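Local atomic coordinates of enterotoxin type A (Staphylococcus aureus, PDB entry 1DYQ), a protein that activates the host immune system as a superantigen by binding MHC class II and T-cell receptor molecules, and causes staphylococcal food poisoning. Residues A[51-56]-A[76-81]; A[70-75]-A[110-115]. The protein carries 3 engineered substitutions. One frame throughout, in Å; residues are numbered along the deposited sequence.

Both contacts are largely buried and lie in the OB-fold domain, with centres about 6 Å apart and away from the zinc site. Contact 1 joins strand 52-55 to helix 75-81. Contact 2 joins strand 67-71 to strand 105-114. Strands 52-55 and 67-71 are antiparallel neighbours, and I53 O lies 2.8 Å from V70 N, a probable hydrogen bond that ties the two contacts together. Their chemistry follows their place in the fold: the strand-to-helix contact is made by apolar carbons, whereas the strand-to-strand contact adds a backbone hydrogen bond to its apolar side chains. The chain runs from strand 67-71 into helix 75-81, and F72 of contact 2 touches I77 and V78 of that helix.

Contact 1 of 2, residues A[51-56]-A[76-81]; sequences HTILFK and DIVDKY
H51 and V78 bring the two backbones nearest each other, with 5.7 Å between H51 CA and V78 CA, while the axes of strand 52-55 and helix 76-81 approach to 8.8 Å at 37° between their N-to-C directions. V78 carries most of the helix's side of the contact, and its two methyl groups divide the work. Its chi1 of 66° sets V78 CG1 between the backbone N and the carbonyl carbon, where it meets the base of H51, 3.7 Å from H51 CB. V78 CG2, anti to the backbone N, instead touches the strand at I53 CG1, also at 3.7 Å. The imidazole of H51 leads away from the helix, so the histidine takes part through its aliphatic stem more than its ring nitrogens.

I53 points its CB toward the helix and spans two of its residues. CG1 serves V78, and the extended chain (chi2 171°) carries I53 CD1 on to Y81, 3.8 Å from Y81 CB. These two side chains cross at about a right angle. The phenol of Y81 leads away from the strand toward V112 and L114 of strand 105-114, with K80 CB lying over one ring face, offset toward the rim.

In an OB fold the helix between the third and fourth strands packs across one end of the barrel, and helix 75-81 has that position. One polar atom, T52 O, sits beside V78 CG2, but Q47 NE2 supplies its hydrogen bond. Apart from T52 O beside V78 CG2, the close contacts are between carbons; with just 206 Å² buried, the helix is held against this strand by shape and exclusion of water, not by directional bonds between the two segments.

Contact 2 of 2, residues A[70-75]-A[110-115]; sequences VRFDSK and GGVTLH. Engineered in segment 70-75: R71 (natural residue Asp).
The F72 ring meets V112 at its edge: V112 CG2 lies near the ring plane, 3.8 Å from F72 CZ, and the two side chains cross at about a right angle. G110 CA approaches obliquely, 4.2 Å from F72 CE1, while I77 and V78 of helix 75-81 also touch this ring. V112 CG2, which stands anti to its own carbonyl carbon and beside the backbone N, is shared with V70, and V70 CG1 lies 3.8 Å from it.

Beside these apolar groups a backbone bond runs from G110 N to R71 O, 2.9 Å long, with an N-H...O angle of 160° and a C=O...N angle of 164°. R71 is also bonded through its backbone to M108, so it pairs with residues flanking Y109, as expected for parallel strands; this matches the third-to-fifth strand pairing of the OB barrel. At the engineered R71, CB points away from segment 110-115, and NH1 hydrogen-bonds to Q96 O. G110 has a positive phi (63°) where the strand is interrupted, and G110 O, buried with no polar partner in the model, lies 3.3 Å from V70 CG1.

Contact 1 of 2, residues A[51-56]-A[76-81]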
loop_
_atom_site.group_PDB
_atom_site.type_symbol
_atom_site.label_atom_id
_atom_site.label_comp_id
_atom_site.label_asym_id
_atom_site.label_seq_id
_atom_site.Cartn_x
_atom_site.Cartn_y
_atom_site.Cartn_z
ATOM N N HIS A 51 -7.985 15.725 8.450
ATOM C CA HIS A 51 -8.538 14.442 8.834
ATOM C C HIS A 51 -7.397 13.503 9.160
ATOM O O HIS A 51 -6.786 12.806 8.351
ATOM C CB HIS A 51 -9.578 13.874 7.894
ATOM C CG HIS A 51 -10.555 14.866 7.294
ATOM N ND1 HIS A 51 -11.497 15.476 8.069
ATOM C CD2 HIS A 51 -10.634 15.364 6.048
ATOM C CE1 HIS A 51 -12.160 16.333 7.313
ATOM N NE2 HIS A 51 -11.669 16.279 6.076
ATOM N N THR A 52 -6.716 13.769 10.271
ATOM C CA THR A 52 -5.512 13.127 10.654
ATOM C C THR A 52 -5.534 12.550 12.066
ATOM O O THR A 52 -6.375 12.970 12.905
ATOM C CB THR A 52 -4.260 14.060 10.573
ATOM O OG1 THR A 52 -4.430 15.155 11.501
ATOM C CG2 THR A 52 -4.128 14.625 9.173
ATOM N N ILE A 53 -4.725 11.557 12.312
ATOM C CA ILE A 53 -4.432 11.104 13.689
ATOM C C ILE A 53 -2.945 11.214 13.877
ATOM O O ILE A 53 -2.119 10.679 13.103
ATOM C CB ILE A 53 -4.912 9.677 13.981
ATOM C CG1 ILE A 53 -6.438 9.572 13.905
ATOM C CG2 ILE A 53 -4.452 9.305 15.420
ATOM C CD1 ILE A 53 -6.936 8.138 13.962
ATOM N N LEU A 54 -2.502 11.873 14.955
ATOM C CA LEU A 54 -1.139 12.052 15.296
ATOM C C LEU A 54 -0.664 11.154 16.419
ATOM O O LEU A 54 -1.255 11.169 17.503
ATOM C CB LEU A 54 -0.895 13.551 15.682
ATOM C CG LEU A 54 0.547 13.844 16.085
ATOM C CD1 LEU A 54 1.504 13.675 14.913
ATOM C CD2 LEU A 54 0.640 15.284 16.629
ATOM N N PHE A 55 0.271 10.277 16.139
ATOM C CA PHE A 55 0.880 9.396 17.125
ATOM C C PHE A 55 2.179 10.012 17.613
ATOM O O PHE A 55 3.251 9.906 17.023
ATOM C CB PHE A 55 1.093 7.979 16.591
ATOM C CG PHE A 55 -0.180 7.243 16.281
ATOM C CD1 PHE A 55 -0.789 7.376 15.041
ATOM C CD2 PHE A 55 -0.776 6.415 17.223
ATOM C CE1 PHE A 55 -1.977 6.726 14.760
ATOM C CE2 PHE A 55 -1.958 5.757 16.935
ATOM C CZ PHE A 55 -2.563 5.902 15.716
ATOM N N LYS A 56 2.054 10.782 18.714
ATOM C CA LYS A 56 3.190 11.482 19.278
ATOM C C LYS A 56 4.216 10.550 19.891
ATOM O O LYS A 56 3.833 9.549 20.516
ATOM C CB LYS A 56 2.686 12.454 20.379
ATOM C CG LYS A 56 2.086 13.730 19.809
ATOM C CD LYS A 56 1.298 14.480 20.905
ATOM C CE LYS A 56 1.135 15.942 20.502
ATOM N NZ LYS A 56 0.004 16.594 21.207
ATOM N N ASP A 76 -15.502 11.236 8.070
ATOM C CA ASP A 76 -16.091 9.922 8.404
ATOM C C ASP A 76 -15.036 8.854 8.561
ATOM O O ASP A 76 -15.133 7.990 9.449
ATOM C CB ASP A 76 -17.152 9.561 7.368
ATOM C CG ASP A 76 -18.494 10.208 7.727
ATOM O OD1 ASP A 76 -18.492 11.262 8.386
ATOM O OD2 ASP A 76 -19.528 9.630 7.356
ATOM N N ILE A 77 -13.963 8.894 7.749
ATOM C CA ILE A 77 -12.926 7.890 7.858
ATOM C C ILE A 77 -12.100 8.069 9.128
ATOM O O ILE A 77 -11.931 7.117 9.885
ATOM C CB ILE A 77 -12.017 7.841 6.625
ATOM C CG1 ILE A 77 -12.827 7.408 5.399
ATOM C CG2 ILE A 77 -10.852 6.879 6.855
ATOM C CD1 ILE A 77 -12.080 7.656 4.096
ATOM N N VAL A 78 -11.662 9.308 9.398
ATOM C CA VAL A 78 -10.862 9.518 10.608
ATOM C C VAL A 78 -11.689 9.217 11.852
ATOM O O VAL A 78 -11.165 8.569 12.774
ATOM C CB VAL A 78 -10.185 10.882 10.662
ATOM C CG1 VAL A 78 -11.125 12.042 10.769
ATOM C CG2 VAL A 78 -9.182 10.892 11.843
ATOM N N ASP A 79 -12.970 9.544 11.842
ATOM C CA ASP A 79 -13.846 9.237 12.979
ATOM C C ASP A 79 -14.000 7.767 13.257
ATOM O O ASP A 79 -14.254 7.385 14.448
ATOM C CB ASP A 79 -15.206 9.912 12.832
ATOM C CG ASP A 79 -15.175 11.404 13.058
ATOM O OD1 ASP A 79 -14.139 11.929 13.526
ATOM O OD2 ASP A 79 -16.181 12.068 12.735
ATOM N N LYS A 80 -13.750 6.860 12.332
ATOM C CA LYS A 80 -13.801 5.432 12.581
ATOM C C LYS A 80 -12.707 4.986 13.550
ATOM O O LYS A 80 -12.801 3.955 14.217
ATOM C CB LYS A 80 -13.617 4.622 11.286
ATOM C CG LYS A 80 -14.801 4.492 10.381
ATOM C CD LYS A 80 -14.525 3.444 9.276
ATOM C CE LYS A 80 -13.843 4.104 8.096
ATOM N NZ LYS A 80 -14.336 3.576 6.786
ATOM N N TYR A 81 -11.552 5.677 13.515
ATOM C CA TYR A 81 -10.366 5.248 14.170
ATOM C C TYR A 81 -9.888 6.136 15.321
ATOM O O TYR A 81 -9.091 5.675 16.142
ATOM C CB TYR A 81 -9.201 5.177 13.117
ATOM C CG TYR A 81 -9.620 4.245 11.964
ATOM C CD1 TYR A 81 -9.716 2.881 12.184
ATOM C CD2 TYR A 81 -9.849 4.767 10.713
ATOM C CE1 TYR A 81 -10.124 2.044 11.150
ATOM C CE2 TYR A 81 -10.234 3.928 9.660
ATOM C CZ TYR A 81 -10.367 2.581 9.901
ATOM O OH TYR A 81 -10.748 1.736 8.877
#

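Contact 2 of 2, residues A[70-75]-A[110-115]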
loop_
_atom_site.group_PDB
_atom_site.type_symbol
_atom_site.label_atom_id
_atom_site.label_comp_id
_atom_site.label_asym_id
_atom_site.label_seq_id
_atom_site.Cartn_x
_atom_site.Cartn_y
_atom_site.Cartn_z
ATOM N N VAL A 70 -0.976 10.151 10.594
ATOM C CA VAL A 70 -1.771 9.356 9.627
ATOM C C VAL A 70 -2.767 10.260 8.977
ATOM O O VAL A 70 -3.530 10.994 9.665
ATOM C CB VAL A 70 -2.455 8.166 10.298
ATOM C CG1 VAL A 70 -3.222 7.349 9.241
ATOM C CG2 VAL A 70 -1.449 7.290 11.017
ATOM N N ARG A 71 -2.846 10.293 7.656
ATOM C CA ARG A 71 -3.685 11.156 6.882
ATOM C C ARG A 71 -4.847 10.388 6.209
ATOM O O ARG A 71 -4.566 9.276 5.716
ATOM C CB ARG A 71 -2.894 11.873 5.768
ATOM C CG ARG A 71 -1.686 12.648 6.270
ATOM C CD ARG A 71 -0.921 13.355 5.120
ATOM N NE ARG A 71 -1.785 14.291 4.438
ATOM C CZ ARG A 71 -1.543 14.918 3.298
ATOM N NH1 ARG A 71 -0.414 14.742 2.647
ATOM N NH2 ARG A 71 -2.489 15.731 2.790
ATOM N N PHE A 72 -6.025 10.890 6.337
ATOM C CA PHE A 72 -7.215 10.246 5.744
ATOM C C PHE A 72 -7.925 11.211 4.801
ATOM O O PHE A 72 -7.820 12.429 4.883
ATOM C CB PHE A 72 -8.165 9.831 6.875
ATOM C CG PHE A 72 -7.596 8.928 7.899
ATOM C CD1 PHE A 72 -7.523 7.539 7.709
ATOM C CD2 PHE A 72 -7.055 9.424 9.080
ATOM C CE1 PHE A 72 -7.000 6.713 8.675
ATOM C CE2 PHE A 72 -6.527 8.603 10.047
ATOM C CZ PHE A 72 -6.518 7.229 9.864
ATOM N N ASP A 73 -8.824 10.643 3.974
ATOM C CA ASP A 73 -9.558 11.416 3.007
ATOM C C ASP A 73 -10.649 12.286 3.625
ATOM O O ASP A 73 -10.997 13.301 2.983
ATOM C CB ASP A 73 -10.286 10.484 2.005
ATOM C CG ASP A 73 -9.502 10.064 0.827
ATOM O OD1 ASP A 73 -8.372 10.496 0.567
ATOM O OD2 ASP A 73 -10.041 9.156 0.073
ATOM N N SER A 74 -11.280 11.856 4.684
ATOM C CA SER A 74 -12.483 12.496 5.183
ATOM C C SER A 74 -12.699 12.325 6.664
ATOM O O SER A 74 -12.075 11.537 7.350
ATOM C CB SER A 74 -13.699 11.833 4.439
ATOM O OG SER A 74 -13.872 10.514 4.974
ATOM N N LYS A 75 -13.645 13.148 7.164
ATOM C CA LYS A 75 -14.015 13.105 8.581
ATOM C C LYS A 75 -14.674 11.805 8.964
ATOM O O LYS A 75 -14.326 11.199 9.974
ATOM C CB LYS A 75 -14.884 14.322 8.870
ATOM C CG LYS A 75 -15.862 14.260 9.992
ATOM C CD LYS A 75 -16.935 15.361 9.832
ATOM C CE LYS A 75 -17.601 15.257 8.461
ATOM N NZ LYS A 75 -18.510 16.411 8.201
ATOM N N GLY A 110 -3.581 6.541 5.296
ATOM C CA GLY A 110 -4.357 5.345 5.733
ATOM C C GLY A 110 -3.510 4.359 6.483
ATOM O O GLY A 110 -2.620 4.703 7.283
ATOM N N GLY A 111 -3.735 3.051 6.240
ATOM C CA GLY A 111 -2.971 2.008 6.896
ATOM C C GLY A 111 -3.546 1.549 8.226
ATOM O O GLY A 111 -2.816 0.818 8.935
ATOM N N VAL A 112 -4.724 2.009 8.616
ATOM C CA VAL A 112 -5.220 1.722 9.969
ATOM C C VAL A 112 -6.391 0.752 9.960
ATOM O O VAL A 112 -7.300 0.864 9.150
ATOM C CB VAL A 112 -5.703 3.061 10.589
ATOM C CG1 VAL A 112 -6.138 2.878 12.042
ATOM C CG2 VAL A 112 -4.568 4.071 10.511
ATOM N N THR A 113 -6.413 -0.151 10.945
ATOM C CA THR A 113 -7.566 -1.033 11.122
ATOM C C THR A 113 -7.933 -1.110 12.621
ATOM O O THR A 113 -7.051 -1.001 13.455
ATOM C CB THR A 113 -7.250 -2.484 10.671
ATOM O OG1 THR A 113 -5.997 -2.893 11.110
ATOM C CG2 THR A 113 -7.322 -2.531 9.127
ATOM N N LEU A 114 -9.219 -1.262 12.890
ATOM C CA LEU A 114 -9.612 -1.475 14.311
ATOM C C LEU A 114 -8.947 -2.724 14.828
ATOM O O LEU A 114 -8.877 -3.745 14.130
ATOM C CB LEU A 114 -11.131 -1.568 14.420
ATOM C CG LEU A 114 -11.864 -0.258 14.082
ATOM C CD1 LEU A 114 -13.352 -0.487 13.943
ATOM C CD2 LEU A 114 -11.526 0.774 15.155
ATOM N N HIS A 115 -8.433 -2.669 16.063
ATOM C CA HIS A 115 -7.693 -3.791 16.602
ATOM C C HIS A 115 -8.624 -4.920 17.045
ATOM O O HIS A 115 -8.363 -6.088 16.927
ATOM C CB HIS A 115 -6.834 -3.352 17.774
ATOM C CG HIS A 115 -6.138 -4.434 18.518
ATOM N ND1 HIS A 115 -4.966 -5.026 18.191
ATOM C CD2 HIS A 115 -6.575 -5.053 19.684
ATOM C CE1 HIS A 115 -4.644 -5.961 19.104
ATOM N NE2 HIS A 115 -5.629 -5.986 19.995
#